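Local coordinates for extracellular solute-binding protein family 1 (Kribbella flavida, PDB 5IXP), which probably captures a small solute outside the cell and hands it to an ABC transporter for uptake, at residues F12-S15 with D16-E20; D78-H82 with G83-L87; W94-A97 with S98-S102; P284-A287 with A288-A291; P297-Q300 with I301-F304. One frame throughout, in Å; residues are numbered along the deposited sequence. Where two conformers were deposited one is given.

Interaction 1. Residues F12-S15 with D16-E20; sequences FGYS and DLYRE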
# COMPACT_ATOMS: atom_id res chain seq x y z
N PHE A 12 3.16 6.53 -13.74
CA PHE A 12 1.71 6.53 -13.65
C PHE A 12 1.04 5.97 -14.90
O PHE A 12 -0.16 5.66 -14.85
CB PHE A 12 1.20 7.95 -13.36
CG PHE A 12 1.21 8.29 -11.89
CD1 PHE A 12 2.37 8.20 -11.16
CD2 PHE A 12 0.04 8.68 -11.24
CE1 PHE A 12 2.39 8.50 -9.80
CE2 PHE A 12 0.05 8.98 -9.88
CZ PHE A 12 1.23 8.88 -9.16
N GLY A 13 1.77 5.83 -16.00
CA GLY A 13 1.17 5.27 -17.21
C GLY A 13 0.25 6.22 -17.94
O GLY A 13 -0.59 5.76 -18.73
N TYR A 14 0.41 7.53 -17.74
CA TYR A 14 -0.53 8.52 -18.27
C TYR A 14 -0.15 9.07 -19.65
O TYR A 14 -0.93 9.85 -20.20
CB TYR A 14 -0.63 9.70 -17.31
CG TYR A 14 -1.40 9.47 -16.03
CD1 TYR A 14 -1.39 10.43 -15.02
CD2 TYR A 14 -2.18 8.31 -15.84
CE1 TYR A 14 -2.11 10.25 -13.85
CE2 TYR A 14 -2.91 8.13 -14.65
CZ TYR A 14 -2.86 9.11 -13.67
OH TYR A 14 -3.57 8.96 -12.49
N SER A 15 1.00 8.70 -20.21
CA SER A 15 1.49 9.40 -21.40
C SER A 15 0.47 9.39 -22.54
O SER A 15 0.21 10.43 -23.16
CB SER A 15 2.81 8.79 -21.87
OG SER A 15 3.83 9.04 -20.92
N ASP A 16 -0.12 8.23 -22.84
CA ASP A 16 -1.12 8.20 -23.91
C ASP A 16 -2.38 8.94 -23.50
O ASP A 16 -3.07 9.52 -24.35
CB ASP A 16 -1.49 6.76 -24.28
CG ASP A 16 -0.31 5.96 -24.78
OD1 ASP A 16 0.60 6.56 -25.39
OD2 ASP A 16 -0.30 4.72 -24.56
N LEU A 17 -2.71 8.93 -22.20
CA LEU A 17 -3.93 9.58 -21.75
C LEU A 17 -3.86 11.08 -21.96
O LEU A 17 -4.86 11.70 -22.32
CB LEU A 17 -4.19 9.26 -20.28
CG LEU A 17 -4.30 7.77 -19.94
CD1 LEU A 17 -4.78 7.58 -18.52
CD2 LEU A 17 -5.22 7.08 -20.93
N TYR A 18 -2.68 11.69 -21.74
CA TYR A 18 -2.55 13.12 -21.97
C TYR A 18 -2.86 13.47 -23.42
O TYR A 18 -3.52 14.47 -23.70
CB TYR A 18 -1.15 13.61 -21.62
CG TYR A 18 -0.69 13.35 -20.20
CD1 TYR A 18 -1.57 13.46 -19.12
CD2 TYR A 18 0.64 13.03 -19.93
CE1 TYR A 18 -1.13 13.24 -17.81
CE2 TYR A 18 1.09 12.81 -18.62
CZ TYR A 18 0.20 12.92 -17.57
OH TYR A 18 0.63 12.70 -16.28
N ARG A 19 -2.36 12.65 -24.35
CA ARG A 19 -2.64 12.88 -25.77
C ARG A 19 -4.13 12.77 -26.05
O ARG A 19 -4.69 13.59 -26.80
CB ARG A 19 -1.87 11.88 -26.63
CG ARG A 19 -0.37 11.97 -26.50
CD ARG A 19 0.37 11.01 -27.42
NE ARG A 19 1.79 10.98 -27.11
CZ ARG A 19 2.41 9.99 -26.47
NH1 ARG A 19 1.73 8.91 -26.10
NH2 ARG A 19 3.71 10.07 -26.22
N GLU A 20 -4.79 11.77 -25.47
CA GLU A 20 -6.22 11.59 -25.66
C GLU A 20 -6.99 12.79 -25.14
O GLU A 20 -7.91 13.30 -25.80
CB GLU A 20 -6.68 10.31 -24.96
CG GLU A 20 -6.13 9.05 -25.58
CD GLU A 20 -6.52 7.81 -24.80
OE1 GLU A 20 -6.96 7.93 -23.64
OE2 GLU A 20 -6.37 6.71 -25.36
O HOH W 1 -1.09 6.09 -21.18

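Interaction 2. Residues D78-H82 with G83-L87; sequences DLRDH and GADEL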
# COMPACT_ATOMS: atom_id res chain seq x y z
N ASP A 78 -10.77 21.55 -2.17
CA ASP A 78 -11.78 20.56 -1.81
C ASP A 78 -12.49 20.15 -3.10
O ASP A 78 -13.22 20.94 -3.70
CB ASP A 78 -12.75 21.17 -0.80
CG ASP A 78 -13.84 20.20 -0.36
OD1 ASP A 78 -13.79 19.01 -0.75
OD2 ASP A 78 -14.75 20.63 0.39
N LEU A 79 -12.23 18.92 -3.56
CA LEU A 79 -12.79 18.49 -4.83
C LEU A 79 -14.32 18.39 -4.79
O LEU A 79 -14.95 18.31 -5.85
CB LEU A 79 -12.15 17.17 -5.26
CG LEU A 79 -10.61 17.30 -5.44
CD1 LEU A 79 -9.93 15.93 -5.55
CD2 LEU A 79 -10.26 18.17 -6.64
N ARG A 80 -14.92 18.41 -3.60
CA ARG A 80 -16.37 18.54 -3.52
C ARG A 80 -16.86 19.83 -4.15
O ARG A 80 -18.00 19.90 -4.62
CB ARG A 80 -16.83 18.44 -2.07
CG ARG A 80 -16.81 17.03 -1.57
CD ARG A 80 -16.27 16.97 -0.17
NE ARG A 80 -17.32 17.07 0.83
CZ ARG A 80 -17.42 18.04 1.72
NH1 ARG A 80 -16.52 19.02 1.75
NH2 ARG A 80 -18.41 18.02 2.60
N ASP A 81 -16.02 20.87 -4.18
CA ASP A 81 -16.39 22.09 -4.88
C ASP A 81 -16.39 21.91 -6.39
O ASP A 81 -16.77 22.85 -7.09
CB ASP A 81 -15.46 23.24 -4.50
CG ASP A 81 -15.60 23.66 -3.05
OD1 ASP A 81 -16.71 23.53 -2.48
OD2 ASP A 81 -14.60 24.13 -2.47
N HIS A 82 -15.99 20.74 -6.90
CA HIS A 82 -15.92 20.52 -8.33
C HIS A 82 -16.52 19.17 -8.72
O HIS A 82 -16.13 18.58 -9.73
CB HIS A 82 -14.48 20.62 -8.82
CG HIS A 82 -13.83 21.92 -8.47
ND1 HIS A 82 -13.93 23.03 -9.27
CD2 HIS A 82 -13.13 22.30 -7.38
CE1 HIS A 82 -13.30 24.04 -8.70
NE2 HIS A 82 -12.80 23.62 -7.55
N GLY A 83 -17.45 18.66 -7.91
CA GLY A 83 -18.22 17.49 -8.29
C GLY A 83 -17.83 16.19 -7.63
O GLY A 83 -18.42 15.16 -7.96
N ALA A 84 -16.87 16.20 -6.70
CA ALA A 84 -16.45 14.96 -6.05
C ALA A 84 -17.61 14.22 -5.39
O ALA A 84 -17.61 12.98 -5.34
CB ALA A 84 -15.38 15.24 -5.00
N ASP A 85 -18.59 14.95 -4.85
CA ASP A 85 -19.66 14.28 -4.12
C ASP A 85 -20.49 13.39 -5.04
O ASP A 85 -20.96 12.33 -4.62
CB ASP A 85 -20.55 15.30 -3.40
CG ASP A 85 -20.03 15.63 -2.01
OD1 ASP A 85 -19.57 14.71 -1.30
OD2 ASP A 85 -20.08 16.82 -1.64
N GLU A 86 -20.65 13.80 -6.30
CA GLU A 86 -21.30 12.93 -7.28
C GLU A 86 -20.38 11.78 -7.71
O GLU A 86 -20.87 10.68 -8.02
CB GLU A 86 -21.73 13.74 -8.50
N LEU A 87 -19.07 12.00 -7.74
CA LEU A 87 -18.16 10.95 -8.21
C LEU A 87 -17.82 9.92 -7.14
O LEU A 87 -17.33 8.85 -7.49
CB LEU A 87 -16.85 11.56 -8.71
CG LEU A 87 -16.86 12.35 -10.01
CD1 LEU A 87 -15.44 12.80 -10.33
CD2 LEU A 87 -17.45 11.53 -11.15
O HOH W 2 -19.36 17.66 -5.27

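Interaction 3. Residues W94-A97 with S98-S102; sequences WKVA and SATTS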
# COMPACT_ATOMS: atom_id res chain seq x y z
N TRP A 94 -13.16 2.88 0.97
CA TRP A 94 -11.95 3.11 1.75
C TRP A 94 -10.91 3.92 0.98
O TRP A 94 -10.11 4.64 1.59
CB TRP A 94 -11.35 1.78 2.22
CG TRP A 94 -11.03 0.76 1.15
CD1 TRP A 94 -11.83 -0.27 0.73
CD2 TRP A 94 -9.80 0.62 0.42
NE1 TRP A 94 -11.19 -1.02 -0.23
CE2 TRP A 94 -9.94 -0.50 -0.43
CE3 TRP A 94 -8.60 1.34 0.41
CZ2 TRP A 94 -8.93 -0.91 -1.29
CZ3 TRP A 94 -7.59 0.91 -0.44
CH2 TRP A 94 -7.76 -0.20 -1.28
N LYS A 95 -10.90 3.83 -0.35
CA LYS A 95 -9.99 4.67 -1.13
C LYS A 95 -10.36 6.14 -0.99
O LYS A 95 -9.49 6.99 -0.79
CB LYS A 95 -10.00 4.25 -2.60
CG LYS A 95 -9.02 5.04 -3.50
CD LYS A 95 -7.58 4.63 -3.25
CE LYS A 95 -6.61 5.35 -4.20
NZ LYS A 95 -5.17 4.94 -4.01
N VAL A 96 -11.66 6.46 -1.06
CA VAL A 96 -12.10 7.84 -0.89
C VAL A 96 -11.76 8.33 0.51
O VAL A 96 -11.28 9.46 0.69
CB VAL A 96 -13.61 7.97 -1.17
CG1 VAL A 96 -14.07 9.40 -0.92
CG2 VAL A 96 -13.95 7.53 -2.57
N ALA A 97 -12.00 7.48 1.51
CA ALA A 97 -11.85 7.90 2.90
C ALA A 97 -10.42 8.32 3.22
O ALA A 97 -10.20 9.25 4.00
CB ALA A 97 -12.30 6.77 3.84
N SER A 98 -9.43 7.65 2.62
CA SER A 98 -8.04 7.95 2.94
C SER A 98 -7.62 9.33 2.45
O SER A 98 -6.60 9.85 2.93
CB SER A 98 -7.11 6.89 2.36
OG SER A 98 -7.36 5.61 2.91
N ALA A 99 -8.36 9.93 1.52
CA ALA A 99 -8.09 11.29 1.06
C ALA A 99 -9.17 12.27 1.52
O ALA A 99 -9.32 13.35 0.93
CB ALA A 99 -7.97 11.32 -0.47
N THR A 100 -9.91 11.93 2.57
CA THR A 100 -10.95 12.77 3.13
C THR A 100 -10.53 13.24 4.52
O THR A 100 -10.07 12.43 5.33
CB THR A 100 -12.29 12.03 3.20
OG1 THR A 100 -12.62 11.53 1.90
CG2 THR A 100 -13.41 12.95 3.68
N THR A 101 -10.68 14.53 4.77
CA THR A 101 -10.34 15.11 6.06
C THR A 101 -11.38 14.74 7.10
O THR A 101 -12.47 14.25 6.79
CB THR A 101 -10.26 16.63 5.98
OG1 THR A 101 -11.57 17.14 5.72
CG2 THR A 101 -9.30 17.05 4.86
N SER A 102 -11.04 15.00 8.37
CA SER A 102 -11.99 14.78 9.45
C SER A 102 -13.28 15.56 9.24
O SER A 102 -14.36 15.09 9.62
CB SER A 102 -11.36 15.16 10.79
OG SER A 102 -10.20 14.38 11.03

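Interaction 4. Residues P284-A287 with A288-A291; sequences PAEA and AKLA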
# COMPACT_ATOMS: atom_id res chain seq x y z
N PRO A 284 -8.15 25.81 -11.08
CA PRO A 284 -8.59 24.67 -10.27
C PRO A 284 -9.71 23.87 -10.91
O PRO A 284 -9.74 22.64 -10.75
CB PRO A 284 -9.03 25.33 -8.95
CG PRO A 284 -9.30 26.76 -9.30
CD PRO A 284 -8.33 27.10 -10.38
N ALA A 285 -10.62 24.50 -11.65
CA ALA A 285 -11.71 23.74 -12.24
C ALA A 285 -11.22 22.85 -13.37
O ALA A 285 -11.62 21.68 -13.47
CB ALA A 285 -12.81 24.69 -12.72
N GLU A 286 -10.34 23.38 -14.23
CA GLU A 286 -9.78 22.56 -15.31
C GLU A 286 -8.86 21.48 -14.75
O GLU A 286 -8.82 20.36 -15.28
CB GLU A 286 -9.02 23.42 -16.31
CG GLU A 286 -9.89 24.41 -17.07
CD GLU A 286 -10.74 23.75 -18.14
OE1 GLU A 286 -10.51 22.57 -18.50
OE2 GLU A 286 -11.65 24.42 -18.64
N ALA A 287 -8.10 21.80 -13.70
CA ALA A 287 -7.25 20.81 -13.04
C ALA A 287 -8.09 19.68 -12.45
O ALA A 287 -7.78 18.50 -12.63
CB ALA A 287 -6.40 21.46 -11.95
N ALA A 288 -9.17 20.03 -11.73
CA ALA A 288 -10.02 19.00 -11.14
C ALA A 288 -10.68 18.16 -12.22
O ALA A 288 -10.83 16.94 -12.06
CB ALA A 288 -11.08 19.63 -10.22
N LYS A 289 -11.08 18.79 -13.33
CA LYS A 289 -11.71 18.03 -14.42
C LYS A 289 -10.74 17.01 -14.99
O LYS A 289 -11.11 15.85 -15.24
CB LYS A 289 -12.20 18.97 -15.53
CG LYS A 289 -13.01 18.22 -16.58
CD LYS A 289 -13.12 18.92 -17.94
CE LYS A 289 -13.59 20.33 -17.82
NZ LYS A 289 -13.71 20.95 -19.19
N LEU A 290 -9.49 17.42 -15.23
CA LEU A 290 -8.50 16.50 -15.77
C LEU A 290 -8.20 15.39 -14.78
O LEU A 290 -8.08 14.22 -15.17
CB LEU A 290 -7.23 17.26 -16.15
CG LEU A 290 -6.03 16.38 -16.57
CD1 LEU A 290 -6.39 15.49 -17.77
CD2 LEU A 290 -4.78 17.23 -16.85
N ALA A 291 -8.07 15.73 -13.49
CA ALA A 291 -7.78 14.72 -12.48
C ALA A 291 -8.91 13.70 -12.39
O ALA A 291 -8.67 12.49 -12.25
CB ALA A 291 -7.54 15.37 -11.12
O HOH W 3 -11.73 21.68 -20.75

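Interaction 5. Residues P297-Q300 with I301-F304; sequences PEQQ and IKVF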
# COMPACT_ATOMS: atom_id res chain seq x y z
N PRO A 297 -12.97 5.16 -14.51
CA PRO A 297 -12.78 3.72 -14.79
C PRO A 297 -12.16 3.42 -16.15
O PRO A 297 -11.27 2.57 -16.22
CB PRO A 297 -14.20 3.15 -14.69
CG PRO A 297 -14.96 4.11 -13.85
CD PRO A 297 -14.32 5.45 -13.98
N GLU A 298 -12.61 4.09 -17.23
CA GLU A 298 -12.05 3.79 -18.54
C GLU A 298 -10.55 4.07 -18.58
O GLU A 298 -9.79 3.33 -19.21
CB GLU A 298 -12.78 4.58 -19.64
CG GLU A 298 -14.22 4.12 -19.89
CD GLU A 298 -14.80 4.61 -21.22
OE1 GLU A 298 -14.29 5.61 -21.78
OE2 GLU A 298 -15.77 4.00 -21.71
N GLN A 299 -10.11 5.12 -17.89
CA GLN A 299 -8.69 5.45 -17.88
C GLN A 299 -7.92 4.52 -16.95
O GLN A 299 -6.79 4.14 -17.26
CB GLN A 299 -8.48 6.91 -17.49
CG GLN A 299 -8.67 7.86 -18.69
CD GLN A 299 -10.08 7.83 -19.25
OE1 GLN A 299 -10.33 7.27 -20.32
NE2 GLN A 299 -11.02 8.44 -18.53
N GLN A 300 -8.51 4.13 -15.82
CA GLN A 300 -7.81 3.18 -14.96
C GLN A 300 -7.63 1.83 -15.64
O GLN A 300 -6.61 1.15 -15.42
CB GLN A 300 -8.54 3.04 -13.62
CG GLN A 300 -8.63 4.37 -12.86
CD GLN A 300 -8.47 4.19 -11.36
OE1 GLN A 300 -8.19 3.09 -10.89
NE2 GLN A 300 -8.64 5.25 -10.61
N ILE A 301 -8.57 1.44 -16.51
CA ILE A 301 -8.37 0.22 -17.29
C ILE A 301 -7.22 0.39 -18.27
O ILE A 301 -6.39 -0.52 -18.43
CB ILE A 301 -9.68 -0.17 -18.00
CG1 ILE A 301 -10.71 -0.64 -16.97
CG2 ILE A 301 -9.40 -1.24 -19.06
CD1 ILE A 301 -12.11 -0.71 -17.50
N LYS A 302 -7.13 1.54 -18.94
CA LYS A 302 -6.01 1.76 -19.86
C LYS A 302 -4.67 1.69 -19.13
O LYS A 302 -3.72 1.08 -19.64
CB LYS A 302 -6.16 3.11 -20.55
CG LYS A 302 -7.34 3.21 -21.48
CD LYS A 302 -7.51 4.65 -21.94
CE LYS A 302 -8.85 4.89 -22.59
NZ LYS A 302 -9.12 6.34 -22.73
N VAL A 303 -4.59 2.29 -17.94
CA VAL A 303 -3.36 2.25 -17.15
C VAL A 303 -3.05 0.82 -16.72
O VAL A 303 -1.90 0.38 -16.76
CB VAL A 303 -3.48 3.20 -15.94
CG1 VAL A 303 -2.32 3.00 -14.96
CG2 VAL A 303 -3.56 4.68 -16.41
N PHE A 304 -4.08 0.08 -16.30
CA PHE A 304 -3.89 -1.32 -15.94
C PHE A 304 -3.27 -2.11 -17.09
O PHE A 304 -2.34 -2.90 -16.88
CB PHE A 304 -5.23 -1.94 -15.53
CG PHE A 304 -5.17 -3.42 -15.28
CD1 PHE A 304 -4.62 -3.92 -14.11
CD2 PHE A 304 -5.69 -4.32 -16.21
CE1 PHE A 304 -4.57 -5.29 -13.87
CE2 PHE A 304 -5.64 -5.69 -15.98
CZ PHE A 304 -5.08 -6.17 -14.81

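Interaction 1. Residues F12-S15 with D16-E20
The backbone of Tyr14 and Tyr18 makes the first turn of helix 15-24: Tyr18 N donates to Tyr14 O at 3.0 Å, and the donor sits almost along the C=O axis (175°). This helix joins strand 2-8 to its parallel neighbour 28-34, a beta-alpha-beta crossover of the solute-binding fold. Gly13 precedes the turn with a positive phi of 75°, and its carbonyl receives a hydrogen from water 1, which in turn accepts from Asp16 N at 2.9 Å. The water thereby engages an amide of the opening turn.

The two tyrosine side chains cross with their rings steeply inclined, the planes 77° apart. Tyr14 CB comes over one face of the Tyr18 ring, 3.3 Å from Tyr18 CZ, and Tyr14 O lies above a face of that ring, offset toward its rim. Tyr18 OH, which is hydrogen-bonded to Glu32, meets the Tyr14 ring at its edge, beside CD1. Phe12 CB is centred over a face of the Tyr14 ring, 3.9 Å above its plane. Next to the other ortho carbon stands Leu17: its CD1 lies 3.8 Å from Tyr14 CD2.

Interaction 2. Residues D78-H82 with G83-L87
Leu79 O serves two donors, Ala84 N at 3.0 Å and His82 N at 2.8 Å, which approach from opposite faces of its carbonyl plane. The first bond ties the 3-10 segment 79-81 to the start of helix 84-87, and Leu79 CB also packs against Ala84 CB. Gly83 is the N-cap; its phi of 104° would drive a CB into His82 O, and its own carbonyl accepts from Leu87 N inside the helix. A second link is made by water 2, which donates to Arg80 O at 2.7 Å and accepts from Asp85 N at 2.8 Å.

Asp78, just before the 3-10 segment, makes an Asx turn: its OD1 accepts from Arg80 N at 3.1 Å, met from above the carboxylate plane, and also from Ile106 N. The other oxygen, Asp78 OD2, takes a weak bond from Arg80 NH1 at 2.8 Å as part of a salt bridge. Bends at chi2 (138°) and chi3 (92°) fold the arginine back to this carboxylate. On the other flank the pairing is electrostatic: Asp85 OD2 is 3.7 Å from Arg80 NE, well out of the guanidinium plane, and touches Arg80 CG more closely. With an alanine here, the carboxylates of Asp78 and Asp85 would probably lose the cation they share.

Arg80 thus makes a short but poorly aligned bond to Asp78 and only a long charge contact to Asp85, so the joint between turn and helix is probably set mainly by backbone and water bonds.

Interaction 3. Residues W94-A97 with S98-S102
The Val96 carbonyl is the flat group that Ala99 and Thr100 grip from opposite faces: Ala99 N stands above one side at 3.1 Å from Val96 O, and Thr100 OG1 above the other at 2.7 Å. Neither donor lies near the carbonyl plane (53° and 51° out of it). This is the C-terminal turn of helix 93-98, where the chain leaves the helix for the loop to strand 108-121 in the central sheet of the solute-binding fold. The Trp94 indole packs on Ile113 and Asn269, and its NE1 is hydrogen-bonded to Ala343 O.

The backbone shows how the helix unwinds. Ser98 N still makes the helical four-residue bond to Trp94 O, a slack one at 3.3 Å, whereas Ala99 N and Thr100 N reach back three residues, the latter to Ala97 O at 3.1 Å. Thr100 N also comes from above its acceptor's plane.

The Thr100 hydroxyl takes the four-residue role that its own amide has given up. With chi1 at -55°, OG1 lies anti to the carbonyl carbon and is brought back over the Val96 peptide. A valine in its place would probably leave Val96 O with the Ala99 amide as its one donor from the turn, and the new side chain would have no bond to hold its rotation. Lys95 NZ is hydrogen-bonded to the carbonyls of Asp112 and Ser273. A methyl group flanks the threonine hydroxyl: Val96 CG1 is 3.8 Å from Thr100 OG1.

Interaction 4. Residues P284-A287 with A288-A291
Glu286 and Lys289 supply the charged part of the contact, their side chains running side by side and pointing the same way. The salt bridge is long, with Glu286 OE1 3.7 Å from Lys289 NZ, and water 3 closes it: the water donates to Glu286 OE1 at 2.7 Å and accepts from Lys289 NZ at 2.6 Å. Both chains are bent. The glutamate turns at chi2 (-75°); the lysine leaves the backbone with CG opposite its N (chi1 -173°) and then kinks at chi3 (-52°), which brings the ammonium alongside the carboxylate.

Backbone bonds make up the second kind, and they are regular alpha-helical ones. Ala288 N donates to Pro284 O at 2.8 Å, Lys289 N to Ala285 O at 2.9 Å, Leu290 N to Glu286 O at 3.0 Å and Ala291 N to Ala287 O at 2.9 Å. Pro284 opens helix 284-294, a first-turn position where the lack of an amide hydrogen costs no helical bond. The helix is amphipathic and covers part of the sheet of this alpha/beta lobe, its apolar side lying against strands 2-8 and 58-62.

The apolar contacts follow from that placing. Ala287, Leu290 and Ala291 all meet Ile58, and Leu290 touches Leu4 as well. Small side chains let other elements approach: Ala285 and Ala288 receive His82. Along the helix itself the methyls of Ala288 and Ala291 lie close to the carbonyls one turn back, Ala288 CB being 3.3 Å from Pro284 O.

Interaction 5. Residues P297-Q300 with I301-F304
This is a one-turn contact within helix 297-307, which sits beside helix 15-24 and reaches strand 310-311. Its backbone is continuous alpha-helix: Ile301 N bonds to Pro297 O at 2.9 Å, Lys302 N to Glu298 O at a longer 3.2 Å, Val303 N to Gln299 O at 3.0 Å and Phe304 N to Gln300 O at 2.9 Å.

One polar pair stands out among the side chains. Lys302 NZ donates to Gln299 OE1 at 2.9 Å, approaching a lone pair of the amide oxygen within the carbonyl plane. Gln299 bends at chi2 (63°) to present this oxygen, while Lys302 runs extended beside it, its CG 3.3 Å from Glu298 O. Both ends have outside partners: Lys302 NZ forms a salt bridge with Glu20, and Gln299 NE2 is bonded to Trp293 O, so the amide's flip is fixed by a donor and an acceptor. Farther round, Gln300 OE1 accepts from Ser312 N, and Ile301 CG1 lies 3.3 Å from Pro297 O.

Val303 and the aliphatic part of Lys302 both touch Leu17. The arrangement is that of an amphipathic helix packed against a neighbouring helix in an alpha/beta lobe, with a polar pair, Gln299 and Lys302, three residues apart on it.

All five contacts are local and mix core with surface: Leu17, Leu290 and Val303 are buried, whereas Asp85 and Lys289 are exposed. Four of them form two touching pairs. Interactions 1 and 5, their centres about 10 Å apart, meet through Leu17 on Val303 and the Glu20-Lys302 salt bridge; interactions 2 and 4 meet by packing of His82 and Leu79 on Ala288. Interaction 3 stands apart and, about 14 Å from the centre of the chain, is the most central. Interactions 4 and 5, within helices, combine regular backbone bonds with a polar pair three residues apart; interactions 1, 2 and 3, at helix ends, have fewer regular backbone bonds, and 2 and 3 add side-chain-to-backbone ones.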